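PDB 4AKR: F-actin-capping protein subunit alpha from Dictyostelium discoideum, which is a subunit of a capping protein that binds the barbed, fast-growing ends of actin filaments independently of calcium and blocks subunit exchange there without severing them. Local coordinates for residues Q60-S65 and T98-A103; T69-I74 and A136-K141; D81-Q86 and E121-C126. All coordinates share one frame; numbering follows the deposited sequence.

Contact 1 of 3, residues Q60-S65 and T98-A103; sequences QTSKGS and TGERSA
Glu-100 reaches from strand 96-102 to Thr-61 and Ser-62, the first two residues of a tight turn. Its CB points toward that turn. CG stands beside the backbone N (chi1 -79°), and beyond it the chain runs extended, which carries the carboxylate across to the turn. The carboxyl carbon, CD, lies 3.6 Å from Thr-61 CB. One oxygen, OE1, does the polar work. It takes a nearly straight bond from the backbone of Ser-62, with Ser-62 N 2.9 Å from Glu-100 OE1 and an N-H...O angle of 169°. Ser-62 OG donates to the same Glu-100 OE1 at 3.0 Å. Both donors come on the syn side, but from opposite faces of the carboxylate plane, so OE1 is gripped from above and below. The other oxygen, Glu-100 OE2, rests 3.5 Å from Thr-61 CA.

The turn belongs to a beta hairpin that joins strands 58-61 and 64-67. It is a type I turn from Thr-61 to Gly-64, closed by backbone bonds in both directions between these two residues. Thr-61 also makes an ST turn, its OG1 accepting from Lys-63 N at 3.2 Å. The same Thr-61 OG1 donates to Gly-64 O at 2.7 Å, in the carbonyl plane and on a lone pair. Gly-64 O therefore has two donors, Thr-61 N and Thr-61 OG1. At the phi of Gly-64, 123°, a CB would press against the carbonyl O of Lys-63. On the other segment, Thr-98 and Gly-99 form a classic beta bulge opposite Thr-89, just before Glu-100. Thr-61 also packs on Ile-88 of strand 86-91.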
ATOM      1  N   GLN A  60      16.151  15.239 -16.825  1.00 21.64           N
ATOM      2  CA  GLN A  60      16.449  16.600 -17.249  1.00 21.41           C
ATOM      3  C   GLN A  60      17.488  16.507 -18.342  1.00 20.45           C
ATOM      4  O   GLN A  60      18.497  15.828 -18.170  1.00 20.02           O
ATOM      5  CB  GLN A  60      17.020  17.440 -16.103  1.00 21.33           C
ATOM      6  CG  GLN A  60      16.048  17.781 -14.997  1.00 23.73           C
ATOM      7  CD  GLN A  60      14.838  18.559 -15.487  1.00 25.60           C
ATOM      8  OE1 GLN A  60      14.942  19.395 -16.383  1.00 26.39           O
ATOM      9  NE2 GLN A  60      13.685  18.300 -14.880  1.00 25.42           N
ATOM     10  N   THR A  61      17.220  17.158 -19.472  1.00 19.75           N
ATOM     11  CA  THR A  61      18.165  17.183 -20.581  1.00 20.25           C
ATOM     12  C   THR A  61      18.525  18.648 -20.792  1.00 20.91           C
ATOM     13  O   THR A  61      17.948  19.530 -20.159  1.00 19.32           O
ATOM     14  CB  THR A  61      17.563  16.649 -21.897  1.00 20.46           C
ATOM     15  OG1 THR A  61      16.584  17.577 -22.383  1.00 19.17           O
ATOM     16  CG2 THR A  61      16.930  15.285 -21.687  1.00 19.10           C
ATOM     17  N   SER A  62      19.472  18.902 -21.686  1.00 20.99           N
ATOM     18  CA  SER A  62      19.898  20.267 -21.971  1.00 23.01           C
ATOM     19  C   SER A  62      18.757  21.119 -22.528  1.00 21.95           C
ATOM     20  O   SER A  62      18.792  22.347 -22.440  1.00 22.13           O
ATOM     21  CB  SER A  62      21.063  20.257 -22.967  1.00 22.75           C
ATOM     22  OG  SER A  62      22.173  19.531 -22.452  1.00 23.94           O
ATOM     23  N   LYS A  63      17.744  20.462 -23.086  1.00 21.88           N
ATOM     24  CA  LYS A  63      16.604  21.158 -23.679  1.00 22.22           C
ATOM     25  C   LYS A  63      15.336  21.116 -22.850  1.00 21.25           C
ATOM     26  O   LYS A  63      14.279  21.545 -23.314  1.00 22.16           O
ATOM     27  CB  LYS A  63      16.295  20.581 -25.059  1.00 23.07           C
ATOM     28  CG  LYS A  63      17.297  20.945 -26.124  1.00 27.18           C
ATOM     29  CD  LYS A  63      17.038  20.153 -27.388  1.00 29.70           C
ATOM     30  CE  LYS A  63      17.958  20.603 -28.495  1.00 32.10           C
ATOM     31  NZ  LYS A  63      17.710  22.036 -28.797  1.00 36.93           N
ATOM     32  N   GLY A  64      15.431  20.595 -21.633  1.00 19.85           N
ATOM     33  CA  GLY A  64      14.256  20.515 -20.786  1.00 18.90           C
ATOM     34  C   GLY A  64      13.956  19.102 -20.315  1.00 18.32           C
ATOM     35  O   GLY A  64      14.682  18.158 -20.627  1.00 16.72           O
ATOM     36  N   SER A  65      12.860  18.960 -19.579  1.00 18.14           N
ATOM     37  CA  SER A  65      12.453  17.672 -19.038  1.00 18.20           C
ATOM     38  C   SER A  65      11.890  16.718 -20.089  1.00 17.30           C
ATOM     39  O   SER A  65      11.387  17.147 -21.124  1.00 16.83           O
ATOM     40  CB  SER A  65      11.420  17.894 -17.937  1.00 20.03           C
ATOM     41  OG  SER A  65      10.341  18.673 -18.418  1.00 22.81           O
ATOM     42  N   THR A  98      22.960   9.568 -19.888  1.00 29.01           N
ATOM     43  CA  THR A  98      24.372   9.508 -20.252  1.00 29.52           C
ATOM     44  C   THR A  98      24.641   9.997 -21.667  1.00 29.96           C
ATOM     45  O   THR A  98      25.797  10.053 -22.100  1.00 30.55           O
ATOM     46  CB  THR A  98      24.901   8.075 -20.162  1.00 29.71           C
ATOM     47  OG1 THR A  98      24.267   7.270 -21.168  1.00 30.39           O
ATOM     48  CG2 THR A  98      24.619   7.496 -18.781  1.00 30.13           C
ATOM     49  N   GLY A  99      23.578  10.330 -22.390  1.00 28.54           N
ATOM     50  CA  GLY A  99      23.735  10.802 -23.751  1.00 27.94           C
ATOM     51  C   GLY A  99      22.568  11.636 -24.244  1.00 27.65           C
ATOM     52  O   GLY A  99      21.438  11.495 -23.775  1.00 27.99           O
ATOM     53  N   GLU A 100      22.857  12.521 -25.191  1.00 25.82           N
ATOM     54  CA  GLU A 100      21.848  13.389 -25.777  1.00 24.93           C
ATOM     55  C   GLU A 100      22.271  13.707 -27.209  1.00 24.61           C
ATOM     56  O   GLU A 100      23.351  14.249 -27.438  1.00 26.07           O
ATOM     57  CB  GLU A 100      21.714  14.684 -24.963  1.00 24.06           C
ATOM     58  CG  GLU A 100      20.898  14.564 -23.674  1.00 23.56           C
ATOM     59  CD  GLU A 100      20.986  15.817 -22.798  1.00 24.88           C
ATOM     60  OE1 GLU A 100      20.903  16.944 -23.329  1.00 25.00           O
ATOM     61  OE2 GLU A 100      21.130  15.677 -21.568  1.00 25.36           O
ATOM     62  N   ARG A 101      21.430  13.348 -28.171  1.00 24.16           N
ATOM     63  CA  ARG A 101      21.725  13.619 -29.570  1.00 23.40           C
ATOM     64  C   ARG A 101      20.453  13.940 -30.338  1.00 23.09           C
ATOM     65  O   ARG A 101      19.347  13.698 -29.860  1.00 21.86           O
ATOM     66  CB  ARG A 101      22.424  12.422 -30.223  1.00 21.81           C
ATOM     67  CG  ARG A 101      21.547  11.198 -30.444  1.00 21.64           C
ATOM     68  CD  ARG A 101      22.297  10.196 -31.309  1.00 20.70           C
ATOM     69  NE  ARG A 101      21.615   8.918 -31.485  1.00 20.67           N
ATOM     70  CZ  ARG A 101      20.614   8.696 -32.332  1.00 22.89           C
ATOM     71  NH1 ARG A 101      20.150   9.674 -33.096  1.00 25.67           N
ATOM     72  NH2 ARG A 101      20.096   7.477 -32.436  1.00 23.67           N
ATOM     73  N   SER A 102      20.625  14.494 -31.529  1.00 22.59           N
ATOM     74  CA  SER A 102      19.509  14.841 -32.385  1.00 22.23           C
ATOM     75  C   SER A 102      18.965  13.578 -33.030  1.00 23.56           C
ATOM     76  O   SER A 102      19.725  12.658 -33.351  1.00 23.33           O
ATOM     77  CB  SER A 102      19.971  15.787 -33.489  1.00 22.59           C
ATOM     78  OG  SER A 102      20.577  16.938 -32.954  1.00 23.23           O
ATOM     79  N   ALA A 103      17.653  13.526 -33.221  1.00 24.10           N
ATOM     80  CA  ALA A 103      17.054  12.366 -33.870  1.00 25.12           C
ATOM     81  C   ALA A 103      17.510  12.404 -35.332  1.00 25.99           C
ATOM     82  O   ALA A 103      17.751  13.473 -35.887  1.00 26.48           O
ATOM     83  CB  ALA A 103      15.534  12.435 -33.785  1.00 22.90           C
TER

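Contact 2 of 3, residues T69-I74 and A136-K141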
ATOM      1  N   THR A  69       9.934   6.094 -21.070  1.00 20.28           N
ATOM      2  CA  THR A  69       8.803   5.171 -21.185  1.00 21.16           C
ATOM      3  C   THR A  69       9.099   4.046 -22.161  1.00 21.07           C
ATOM      4  O   THR A  69      10.083   4.098 -22.893  1.00 21.83           O
ATOM      5  CB  THR A  69       7.556   5.889 -21.710  1.00 21.44           C
ATOM      6  OG1 THR A  69       7.704   6.115 -23.120  1.00 21.61           O
ATOM      7  CG2 THR A  69       7.370   7.229 -20.995  1.00 19.38           C
ATOM      8  N   LYS A  70       8.240   3.031 -22.176  1.00 20.99           N
ATOM      9  CA  LYS A  70       8.433   1.908 -23.088  1.00 21.73           C
ATOM     10  C   LYS A  70       8.008   2.333 -24.481  1.00 21.99           C
ATOM     11  O   LYS A  70       8.523   1.823 -25.472  1.00 22.04           O
ATOM     12  CB  LYS A  70       7.603   0.696 -22.666  1.00 22.98           C
ATOM     13  CG  LYS A  70       7.963   0.114 -21.305  1.00 26.18           C
ATOM     14  CD  LYS A  70       7.069  -1.081 -20.968  1.00 28.31           C
ATOM     15  CE  LYS A  70       7.240  -1.539 -19.518  1.00 30.31           C
ATOM     16  NZ  LYS A  70       6.345  -2.696 -19.203  1.00 33.33           N
ATOM     17  N   GLU A  71       7.067   3.269 -24.557  1.00 21.91           N
ATOM     18  CA  GLU A  71       6.593   3.732 -25.854  1.00 24.40           C
ATOM     19  C   GLU A  71       7.627   4.583 -26.581  1.00 24.49           C
ATOM     20  O   GLU A  71       7.551   4.743 -27.797  1.00 25.44           O
ATOM     21  CB  GLU A  71       5.296   4.524 -25.719  1.00 26.06           C
ATOM     22  CG  GLU A  71       4.720   4.925 -27.076  1.00 29.79           C
ATOM     23  CD  GLU A  71       4.401   3.726 -27.956  1.00 31.71           C
ATOM     24  OE1 GLU A  71       4.153   2.626 -27.413  1.00 34.10           O
ATOM     25  OE2 GLU A  71       4.389   3.883 -29.194  1.00 31.49           O
ATOM     26  N   GLY A  72       8.585   5.130 -25.842  1.00 23.99           N
ATOM     27  CA  GLY A  72       9.614   5.941 -26.468  1.00 23.97           C
ATOM     28  C   GLY A  72      10.933   5.194 -26.541  1.00 25.83           C
ATOM     29  O   GLY A  72      11.944   5.730 -27.003  1.00 25.91           O
ATOM     30  N   GLU A  73      10.921   3.948 -26.076  1.00 24.57           N
ATOM     31  CA  GLU A  73      12.113   3.110 -26.068  1.00 25.57           C
ATOM     32  C   GLU A  73      12.528   2.686 -27.482  1.00 25.29           C
ATOM     33  O   GLU A  73      11.769   2.040 -28.191  1.00 23.45           O
ATOM     34  CB  GLU A  73      11.855   1.874 -25.192  1.00 26.41           C
ATOM     35  CG  GLU A  73      13.063   0.983 -24.970  1.00 28.32           C
ATOM     36  CD  GLU A  73      12.840  -0.031 -23.855  1.00 29.74           C
ATOM     37  OE1 GLU A  73      12.657   0.392 -22.697  1.00 30.94           O
ATOM     38  OE2 GLU A  73      12.849  -1.247 -24.129  1.00 29.86           O
ATOM     39  N   ILE A  74      13.735   3.066 -27.887  1.00 26.25           N
ATOM     40  CA  ILE A  74      14.249   2.720 -29.210  1.00 27.52           C
ATOM     41  C   ILE A  74      15.176   1.523 -29.049  1.00 27.83           C
ATOM     42  O   ILE A  74      15.190   0.602 -29.864  1.00 27.43           O
ATOM     43  CB  ILE A  74      15.061   3.880 -29.820  1.00 27.87           C
ATOM     44  CG1 ILE A  74      14.195   5.139 -29.905  1.00 28.08           C
ATOM     45  CG2 ILE A  74      15.554   3.490 -31.200  1.00 27.67           C
ATOM     46  CD1 ILE A  74      14.955   6.381 -30.334  1.00 27.70           C
ATOM     47  N   ALA A 136       4.790  13.510 -22.739  1.00 15.88           N
ATOM     48  CA  ALA A 136       5.474  12.918 -23.876  1.00 16.49           C
ATOM     49  C   ALA A 136       4.434  12.434 -24.891  1.00 18.40           C
ATOM     50  O   ALA A 136       3.512  11.694 -24.543  1.00 20.29           O
ATOM     51  CB  ALA A 136       6.348  11.763 -23.415  1.00 15.87           C
ATOM     52  N   VAL A 137       4.581  12.867 -26.139  1.00 18.60           N
ATOM     53  CA  VAL A 137       3.666  12.486 -27.205  1.00 18.60           C
ATOM     54  C   VAL A 137       4.425  11.822 -28.354  1.00 19.74           C
ATOM     55  O   VAL A 137       5.306  12.424 -28.973  1.00 20.47           O
ATOM     56  CB  VAL A 137       2.896  13.712 -27.738  1.00 19.38           C
ATOM     57  CG1 VAL A 137       1.868  13.271 -28.783  1.00 17.29           C
ATOM     58  CG2 VAL A 137       2.208  14.431 -26.585  1.00 17.57           C
ATOM     59  N   TYR A 138       4.070  10.572 -28.624  1.00 18.71           N
ATOM     60  CA  TYR A 138       4.703   9.778 -29.664  1.00 18.12           C
ATOM     61  C   TYR A 138       3.730   9.552 -30.813  1.00 19.38           C
ATOM     62  O   TYR A 138       2.524   9.696 -30.649  1.00 19.46           O
ATOM     63  CB  TYR A 138       5.115   8.428 -29.087  1.00 16.68           C
ATOM     64  CG  TYR A 138       5.923   8.520 -27.812  1.00 17.85           C
ATOM     65  CD1 TYR A 138       7.271   8.879 -27.840  1.00 17.20           C
ATOM     66  CD2 TYR A 138       5.345   8.223 -26.576  1.00 18.51           C
ATOM     67  CE1 TYR A 138       8.031   8.931 -26.661  1.00 18.35           C
ATOM     68  CE2 TYR A 138       6.090   8.275 -25.389  1.00 16.36           C
ATOM     69  CZ  TYR A 138       7.430   8.622 -25.440  1.00 17.41           C
ATOM     70  OH  TYR A 138       8.182   8.617 -24.289  1.00 16.07           O
ATOM     71  N   GLY A 139       4.259   9.199 -31.980  1.00 21.03           N
ATOM     72  CA  GLY A 139       3.405   8.949 -33.127  1.00 22.28           C
ATOM     73  C   GLY A 139       3.925   7.808 -33.977  1.00 23.65           C
ATOM     74  O   GLY A 139       5.130   7.551 -34.010  1.00 23.11           O
ATOM     75  N   THR A 140       3.020   7.117 -34.665  1.00 24.80           N
ATOM     76  CA  THR A 140       3.408   6.004 -35.521  1.00 27.74           C
ATOM     77  C   THR A 140       2.248   5.572 -36.411  1.00 28.75           C
ATOM     78  O   THR A 140       1.080   5.752 -36.055  1.00 28.74           O
ATOM     79  CB  THR A 140       3.863   4.797 -34.694  1.00 29.33           C
ATOM     80  OG1 THR A 140       4.379   3.786 -35.566  1.00 32.35           O
ATOM     81  CG2 THR A 140       2.695   4.220 -33.917  1.00 31.40           C
ATOM     82  N   LYS A 141       2.579   5.016 -37.572  1.00 29.25           N
ATOM     83  CA  LYS A 141       1.577   4.549 -38.521  1.00 30.74           C
ATOM     84  C   LYS A 141       1.154   3.121 -38.207  1.00 31.18           C
ATOM     85  O   LYS A 141       1.994   2.250 -37.969  1.00 31.85           O
ATOM     86  CB  LYS A 141       2.124   4.600 -39.953  1.00 30.85           C
ATOM     87  CG  LYS A 141       2.276   5.999 -40.524  1.00 32.03           C
ATOM     88  CD  LYS A 141       2.923   5.973 -41.903  1.00 32.77           C
ATOM     89  CE  LYS A 141       4.380   5.536 -41.829  1.00 31.59           C
ATOM     90  NZ  LYS A 141       5.215   6.536 -41.125  1.00 32.02           N
TER
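This is a buried contact in which a tight bend, Thr-69 to Gly-72, covers one face of the Tyr-138 ring. The bend precedes the short strand 73-75 of the four-stranded sheet. Tyr-138 stands on strand 134-142, an outermost strand of the five-stranded sheet within this chain.

The peptide between Glu-71 and Gly-72 lies over the ring. Glu-71 O sits above the ring centre, 4.0 Å from the plane of Tyr-138. Gly-72 N is over the same face, displaced toward the rim. Gly-72 has no side chain, and its CA comes to 3.4 Å from Tyr-138 CE1. Glu-71 adds its aliphatic part: CG is anti to the backbone N (chi1 -175°) and lies 3.4 Å from Tyr-138 CD2. The chain then bends at chi2, and the carboxylate plane is turned 62° from the ring.

The phenol oxygen is met by a hydroxyl. Thr-69 OG1 and Tyr-138 OH are hydrogen-bonded at 2.8 Å, and either may be the donor. Thr-69 CG2 lies 3.7 Å from the same Tyr-138 OH. Within the bend, Gly-72 N gives a weak bond to Thr-69 OG1 at 3.0 Å. Thr-69 OG1 thus ties the bend to itself as well as to the tyrosine.

Pro-82 also touches the Tyr-138 side chain. Gly-72 is backbone-bonded to Leu-80 of strand 78-81, and Tyr-138 to Thr-149 of the neighbouring strand in its own sheet. The arrangement is that of two antiparallel sheets joined by an aromatic side chain of one, packed against the connecting bend that leads into the other.

Contact 3 of 3, residues D81-Q86 and E121-C126; sequences DPKNKQ and EATKYC
Lys-83 is stretched toward Thr-123 by a first torsion that sets CG anti to the backbone N (chi1 -176°), and it bends only at chi3 (-65°). Thr-123 turns OG1 beside its own backbone N (chi1 -58°). The two side chains cross at a slant. Lys-83 NZ ends 3.4 Å from Thr-123 OG1, a long and weak hydrogen bond. Lys-83 CE is 3.7 Å from the same Thr-123 OG1, so the end of the lysine meets the hydroxyl oxygen and not the threonine methyl.

The stronger partner of the threonine hydroxyl lies within its own helix. Thr-123 OG1 is hydrogen-bonded to the backbone O of Asp-119, one turn back. Lys-83 NZ also has a weak bond to Ser-135 OG and a long, weak ion pair with Asp-119. The ammonium group is thus shared among several loose partners.

Lys-83 sits in the four-residue loop of a beta hairpin between strands 78-81 and 86-91. The hairpin is closed by Asp-81 N to Gln-86 O at 2.9 Å and, in return, Gln-86 N to Asp-81 O at 3.2 Å. Inside the loop, Lys-85 N bonds to Pro-82 O at 3.0 Å. Lys-85 and Gln-86 both face Asp-81, which makes a G1 beta bulge, and Lys-85 has a positive phi.

Thr-123 belongs to helix 112-129, which lies against the five-stranded sheet, with Ala-122 touching Val-137 and Val-150.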
ATOM      1  N   ASP A  81      12.569  11.520 -27.735  1.00 20.47           N
ATOM      2  CA  ASP A  81      11.906  12.698 -27.199  1.00 21.42           C
ATOM      3  C   ASP A  81      11.559  13.545 -28.418  1.00 21.53           C
ATOM      4  O   ASP A  81      12.299  14.452 -28.790  1.00 22.26           O
ATOM      5  CB  ASP A  81      12.855  13.443 -26.252  1.00 22.30           C
ATOM      6  CG  ASP A  81      12.293  14.766 -25.784  1.00 23.17           C
ATOM      7  OD1 ASP A  81      11.053  14.925 -25.782  1.00 27.81           O
ATOM      8  OD2 ASP A  81      13.090  15.646 -25.403  1.00 23.29           O
ATOM      9  N   PRO A  82      10.422  13.240 -29.066  1.00 21.42           N
ATOM     10  CA  PRO A  82       9.922  13.924 -30.261  1.00 20.68           C
ATOM     11  C   PRO A  82       9.820  15.434 -30.146  1.00 21.54           C
ATOM     12  O   PRO A  82      10.151  16.162 -31.085  1.00 21.40           O
ATOM     13  CB  PRO A  82       8.555  13.272 -30.489  1.00 21.27           C
ATOM     14  CG  PRO A  82       8.732  11.906 -29.924  1.00 21.62           C
ATOM     15  CD  PRO A  82       9.481  12.187 -28.646  1.00 21.17           C
ATOM     16  N   LYS A  83       9.358  15.902 -28.993  1.00 21.39           N
ATOM     17  CA  LYS A  83       9.194  17.324 -28.773  1.00 20.96           C
ATOM     18  C   LYS A  83      10.471  18.101 -29.067  1.00 20.66           C
ATOM     19  O   LYS A  83      10.426  19.149 -29.697  1.00 21.64           O
ATOM     20  CB  LYS A  83       8.745  17.588 -27.334  1.00 22.51           C
ATOM     21  CG  LYS A  83       8.461  19.054 -27.043  1.00 24.83           C
ATOM     22  CD  LYS A  83       8.007  19.261 -25.613  1.00 26.57           C
ATOM     23  CE  LYS A  83       6.675  18.589 -25.364  1.00 29.16           C
ATOM     24  NZ  LYS A  83       6.281  18.693 -23.921  1.00 34.37           N
ATOM     25  N   ASN A  84      11.607  17.582 -28.616  1.00 21.24           N
ATOM     26  CA  ASN A  84      12.884  18.247 -28.816  1.00 20.45           C
ATOM     27  C   ASN A  84      13.738  17.547 -29.868  1.00 21.42           C
ATOM     28  O   ASN A  84      14.956  17.748 -29.925  1.00 20.96           O
ATOM     29  CB  ASN A  84      13.636  18.321 -27.489  1.00 21.40           C
ATOM     30  CG  ASN A  84      12.822  18.981 -26.397  1.00 22.30           C
ATOM     31  OD1 ASN A  84      12.467  18.348 -25.400  1.00 25.57           O
ATOM     32  ND2 ASN A  84      12.511  20.256 -26.579  1.00 21.62           N
ATOM     33  N   LYS A  85      13.094  16.740 -30.706  1.00 20.27           N
ATOM     34  CA  LYS A  85      13.780  16.016 -31.768  1.00 20.09           C
ATOM     35  C   LYS A  85      15.115  15.452 -31.313  1.00 21.18           C
ATOM     36  O   LYS A  85      16.158  15.757 -31.898  1.00 22.44           O
ATOM     37  CB  LYS A  85      14.009  16.933 -32.969  1.00 20.73           C
ATOM     38  CG  LYS A  85      12.733  17.399 -33.656  1.00 20.80           C
ATOM     39  CD  LYS A  85      13.046  18.038 -34.996  1.00 20.49           C
ATOM     40  CE  LYS A  85      13.570  19.447 -34.849  1.00 21.01           C
ATOM     41  NZ  LYS A  85      12.435  20.381 -34.599  1.00 24.48           N
ATOM     42  N   GLN A  86      15.092  14.631 -30.269  1.00 19.37           N
ATOM     43  CA  GLN A  86      16.325  14.051 -29.767  1.00 19.08           C
ATOM     44  C   GLN A  86      16.175  12.627 -29.255  1.00 19.61           C
ATOM     45  O   GLN A  86      15.072  12.132 -29.032  1.00 18.92           O
ATOM     46  CB  GLN A  86      16.918  14.936 -28.660  1.00 18.64           C
ATOM     47  CG  GLN A  86      16.058  15.086 -27.416  1.00 20.78           C
ATOM     48  CD  GLN A  86      16.694  16.006 -26.378  1.00 23.73           C
ATOM     49  OE1 GLN A  86      16.110  16.281 -25.330  1.00 24.16           O
ATOM     50  NE2 GLN A  86      17.895  16.482 -26.670  1.00 23.38           N
ATOM     51  N   GLU A 121      -1.349  20.369 -27.544  1.00 16.72           N
ATOM     52  CA  GLU A 121      -2.455  20.201 -26.615  1.00 15.96           C
ATOM     53  C   GLU A 121      -2.056  19.468 -25.331  1.00 15.60           C
ATOM     54  O   GLU A 121      -2.477  19.851 -24.236  1.00 14.92           O
ATOM     55  CB  GLU A 121      -3.610  19.473 -27.315  1.00 15.65           C
ATOM     56  CG  GLU A 121      -4.167  20.225 -28.517  1.00 17.19           C
ATOM     57  CD  GLU A 121      -4.612  21.636 -28.159  1.00 19.61           C
ATOM     58  OE1 GLU A 121      -5.427  21.789 -27.216  1.00 20.54           O
ATOM     59  OE2 GLU A 121      -4.150  22.594 -28.821  1.00 18.77           O
ATOM     60  N   ALA A 122      -1.242  18.424 -25.458  1.00 14.92           N
ATOM     61  CA  ALA A 122      -0.807  17.679 -24.282  1.00 15.15           C
ATOM     62  C   ALA A 122      -0.016  18.594 -23.349  1.00 15.95           C
ATOM     63  O   ALA A 122      -0.157  18.531 -22.126  1.00 14.19           O
ATOM     64  CB  ALA A 122       0.045  16.487 -24.698  1.00 14.47           C
ATOM     65  N   THR A 123       0.805  19.460 -23.934  1.00 16.12           N
ATOM     66  CA  THR A 123       1.616  20.382 -23.155  1.00 16.29           C
ATOM     67  C   THR A 123       0.743  21.333 -22.334  1.00 17.23           C
ATOM     68  O   THR A 123       0.923  21.440 -21.120  1.00 16.63           O
ATOM     69  CB  THR A 123       2.575  21.186 -24.074  1.00 17.79           C
ATOM     70  OG1 THR A 123       3.411  20.275 -24.800  1.00 18.82           O
ATOM     71  CG2 THR A 123       3.466  22.092 -23.254  1.00 18.44           C
ATOM     72  N   LYS A 124      -0.203  22.007 -22.985  1.00 16.20           N
ATOM     73  CA  LYS A 124      -1.109  22.926 -22.289  1.00 16.47           C
ATOM     74  C   LYS A 124      -1.969  22.193 -21.253  1.00 16.33           C
ATOM     75  O   LYS A 124      -2.178  22.679 -20.141  1.00 20.00           O
ATOM     76  CB  LYS A 124      -2.026  23.639 -23.292  1.00 15.03           C
ATOM     77  CG  LYS A 124      -1.285  24.553 -24.266  1.00 18.87           C
ATOM     78  CD  LYS A 124      -2.223  25.218 -25.295  1.00 17.79           C
ATOM     79  CE  LYS A 124      -2.737  24.228 -26.330  1.00 16.23           C
ATOM     80  NZ  LYS A 124      -3.479  24.878 -27.463  1.00 14.55           N
ATOM     81  N   TYR A 125      -2.486  21.032 -21.626  1.00 16.75           N
ATOM     82  CA  TYR A 125      -3.310  20.252 -20.715  1.00 17.35           C
ATOM     83  C   TYR A 125      -2.495  19.899 -19.474  1.00 16.94           C
ATOM     84  O   TYR A 125      -2.956  20.048 -18.353  1.00 17.54           O
ATOM     85  CB  TYR A 125      -3.794  18.974 -21.400  1.00 14.80           C
ATOM     86  CG  TYR A 125      -4.645  18.091 -20.510  1.00 17.20           C
ATOM     87  CD1 TYR A 125      -5.884  18.526 -20.041  1.00 15.66           C
ATOM     88  CD2 TYR A 125      -4.195  16.828 -20.117  1.00 16.51           C
ATOM     89  CE1 TYR A 125      -6.652  17.723 -19.195  1.00 16.72           C
ATOM     90  CE2 TYR A 125      -4.954  16.017 -19.274  1.00 18.66           C
ATOM     91  CZ  TYR A 125      -6.180  16.471 -18.815  1.00 17.28           C
ATOM     92  OH  TYR A 125      -6.917  15.682 -17.965  1.00 18.16           O
ATOM     93  N   CYS A 126      -1.275  19.435 -19.699  1.00 19.37           N
ATOM     94  CA  CYS A 126      -0.360  19.046 -18.633  1.00 19.45           C
ATOM     95  C   CYS A 126      -0.036  20.237 -17.718  1.00 19.03           C
ATOM     96  O   CYS A 126      -0.039  20.110 -16.488  1.00 17.33           O
ATOM     97  CB  CYS A 126       0.915  18.479 -19.266  1.00 20.94           C
ATOM     98  SG  CYS A 126       2.038  17.616 -18.155  1.00 27.36           S
TER

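Contact 2 is buried, whereas contacts 1 and 3 lie at the surface. The buried contact is mostly packing round a ring, with one hydroxyl pair. The two surface contacts are polar and rest on charged side chains: contact 1 on a carboxylate held by two good hydrogen bonds, contact 3 on a lysine with a single weak one. Contacts 1 and 2 both reach the four-stranded sheet, from successive parts of the chain. Contact 3 starts from a hairpin loop of that sheet and joins it to helix 112-129. Contacts 2 and 3 abut at strand 134-142. Contact 3 meets contact 1 through Ala-103 N, probably hydrogen-bonded to Lys-85 O.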